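Local coordinates for protein xylose isomerase-like TIM barrel (Anabaena variabilis ATCC 29413, PDB 2QW5) that binds a zinc ion and D-xylose in a TIM-barrel pocket and is probably a sugar isomerase or epimerase, at residues I125-I130 against L243-V248. Sequence-based numbering, arbitrary orientation.
With ZN (zinc ion), chain D.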
loop_
_atom_site.group_PDB
_atom_site.type_symbol
_atom_site.label_atom_id
_atom_site.label_comp_id
_atom_site.label_asym_id
_atom_site.label_seq_id
_atom_site.Cartn_x
_atom_site.Cartn_y
_atom_site.Cartn_z
ATOM N N ILE A 125 -17.779 -9.965 -31.026
ATOM C CA ILE A 125 -17.572 -10.432 -29.667
ATOM C C ILE A 125 -16.879 -9.341 -28.842
ATOM O O ILE A 125 -15.781 -8.877 -29.213
ATOM C CB ILE A 125 -16.709 -11.705 -29.614
ATOM C CG1 ILE A 125 -17.381 -12.888 -30.340
ATOM C CG2 ILE A 125 -16.465 -12.117 -28.173
ATOM C CD1 ILE A 125 -16.448 -14.078 -30.533
HETATM N N MSE A 126 -17.543 -8.931 -27.753
HETATM C CA MSE A 126 -16.972 -8.020 -26.742
HETATM C C MSE A 126 -16.964 -8.838 -25.465
HETATM O O MSE A 126 -18.046 -9.280 -24.996
HETATM C CB MSE A 126 -17.817 -6.773 -26.548
HETATM C CG MSE A 126 -17.224 -5.790 -25.530
HETATM SE SE MSE A 126 -18.136 -4.171 -25.454
HETATM C CE MSE A 126 -18.966 -4.262 -23.695
HETATM N N MSE A 127 -15.774 -9.012 -24.883
HETATM C CA MSE A 127 -15.618 -9.843 -23.676
HETATM C C MSE A 127 -14.887 -9.128 -22.573
HETATM O O MSE A 127 -14.213 -8.143 -22.822
HETATM C CB MSE A 127 -14.814 -11.107 -23.998
HETATM C CG MSE A 127 -13.414 -10.803 -24.584
HETATM SE SE MSE A 127 -12.187 -11.999 -23.907
HETATM C CE MSE A 127 -12.108 -11.544 -22.019
ATOM N N GLY A 128 -15.042 -9.622 -21.350
ATOM C CA GLY A 128 -14.227 -9.153 -20.244
ATOM C C GLY A 128 -15.002 -9.004 -18.967
ATOM O O GLY A 128 -16.137 -9.453 -18.898
ATOM N N PRO A 129 -14.354 -8.417 -17.931
ATOM C CA PRO A 129 -14.927 -8.202 -16.616
ATOM C C PRO A 129 -15.827 -6.941 -16.581
ATOM O O PRO A 129 -15.496 -5.928 -15.933
ATOM C CB PRO A 129 -13.687 -8.076 -15.736
ATOM C CG PRO A 129 -12.671 -7.438 -16.659
ATOM C CD PRO A 129 -12.945 -7.948 -17.994
ATOM N N ILE A 130 -17.008 -7.079 -17.198
ATOM C CA ILE A 130 -17.949 -5.982 -17.386
ATOM C C ILE A 130 -19.097 -5.891 -16.324
ATOM O O ILE A 130 -20.043 -5.124 -16.534
ATOM C CB ILE A 130 -18.505 -5.957 -18.832
ATOM C CG1 ILE A 130 -19.314 -7.218 -19.177
ATOM C CG2 ILE A 130 -17.310 -5.752 -19.879
ATOM C CD1 ILE A 130 -20.036 -7.150 -20.488
ATOM N N LEU A 243 -22.666 -19.584 -24.603
ATOM C CA LEU A 243 -21.238 -19.877 -24.689
ATOM C C LEU A 243 -20.753 -19.135 -25.900
ATOM O O LEU A 243 -20.652 -19.683 -26.968
ATOM C CB LEU A 243 -20.949 -21.383 -24.717
ATOM C CG LEU A 243 -19.482 -21.884 -24.714
ATOM C CD1 LEU A 243 -18.560 -21.101 -23.841
ATOM C CD2 LEU A 243 -19.471 -23.334 -24.282
ATOM N N HIS A 244 -20.434 -17.855 -25.696
ATOM C CA HIS A 244 -20.060 -16.968 -26.784
ATOM C C HIS A 244 -18.620 -16.976 -27.223
ATOM O O HIS A 244 -18.320 -16.501 -28.324
ATOM C CB HIS A 244 -20.466 -15.538 -26.444
ATOM C CG HIS A 244 -21.940 -15.364 -26.213
ATOM N ND1 HIS A 244 -22.890 -16.111 -26.875
ATOM C CD2 HIS A 244 -22.620 -14.453 -25.487
ATOM C CE1 HIS A 244 -24.092 -15.699 -26.513
ATOM N NE2 HIS A 244 -23.958 -14.683 -25.687
ATOM N N TYR A 245 -17.710 -17.447 -26.373
ATOM C CA TYR A 245 -16.274 -17.330 -26.678
ATOM C C TYR A 245 -15.443 -18.239 -25.803
ATOM O O TYR A 245 -15.878 -18.612 -24.728
ATOM C CB TYR A 245 -15.874 -15.882 -26.435
ATOM C CG TYR A 245 -14.575 -15.388 -27.045
ATOM C CD1 TYR A 245 -14.298 -15.508 -28.413
ATOM C CD2 TYR A 245 -13.680 -14.659 -26.273
ATOM C CE1 TYR A 245 -13.121 -14.925 -28.976
ATOM C CE2 TYR A 245 -12.515 -14.098 -26.826
ATOM C CZ TYR A 245 -12.246 -14.232 -28.152
ATOM O OH TYR A 245 -11.088 -13.689 -28.640
ATOM N N VAL A 246 -14.230 -18.561 -26.251
ATOM C CA VAL A 246 -13.332 -19.494 -25.540
ATOM C C VAL A 246 -11.895 -19.006 -25.719
ATOM O O VAL A 246 -11.511 -18.666 -26.842
ATOM C CB VAL A 246 -13.440 -20.944 -26.077
ATOM C CG1 VAL A 246 -12.364 -21.852 -25.464
ATOM C CG2 VAL A 246 -14.801 -21.545 -25.785
ATOM N N GLN A 247 -11.152 -18.962 -24.601
ATOM C CA GLN A 247 -9.755 -18.572 -24.558
ATOM C C GLN A 247 -8.872 -19.693 -23.987
ATOM O O GLN A 247 -9.241 -20.361 -23.004
ATOM C CB GLN A 247 -9.572 -17.328 -23.730
ATOM C CG GLN A 247 -10.232 -16.125 -24.270
ATOM C CD GLN A 247 -9.948 -14.938 -23.403
ATOM O OE1 GLN A 247 -10.057 -15.015 -22.187
ATOM N NE2 GLN A 247 -9.518 -13.842 -24.018
ATOM N N VAL A 248 -7.733 -19.938 -24.644
ATOM C CA VAL A 248 -6.747 -20.912 -24.179
ATOM C C VAL A 248 -5.585 -20.072 -23.659
ATOM O O VAL A 248 -5.048 -19.195 -24.373
ATOM C CB VAL A 248 -6.320 -21.964 -25.237
ATOM C CG1 VAL A 248 -7.500 -22.944 -25.456
ATOM C CG2 VAL A 248 -5.852 -21.303 -26.541
HETATM ZN ZN ZN D . -8.892 -14.039 -20.340
HETATM O O HOH W 1 -7.900 -13.054 -18.869
#
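Ile125 lies with its CG2 methyl over one face of the Tyr245 ring, 4.1 Å from the ring centroid and 18° off its normal, a CH-pi contact displaced toward the rim. The other branch, CG1 anti to the carbonyl carbon, carries Ile125 CD1 to 3.3 Å from Tyr245 CD1, a tight approach. Tyr245 has CG anti to its backbone N (chi1 -163°), which sends the ring across the barrel interior, where the hydroxyl hydrogen-bonds with Glu49 of strand 47-51 and Ser85 of strand 83-87. Met127, a selenomethionine, comes to the ring's edge instead: its SE sits 3.6 Å from Tyr245 CE2, a Met-aromatic contact near the ring plane. Strands 125-128 and 243-248 are the fourth and seventh of an eight-stranded TIM barrel, not sheet neighbours, and their N-to-C directions are inclined by 63° as they face each other through the core. An alanine in place of Tyr245, lacking the ring and hydroxyl that meet Ile125, Met127, Glu49 and Ser85, would probably loosen this part of the barrel core. Toward the C-terminal end of strand 243-248, Met127 and Gln247 meet tip to tip, Met127 SE 3.2 Å from Gln247 NE2; the bend at chi2 and chi3 of Met127 leaves its CE beside the same amide. Gln247 NE2 hydrogen-bonds to Glu49, which helps fix the amide's rotation, while Gln247 OE1 binds ZN at 2.4 Å alongside Glu183, Asp216, Glu281 and a water.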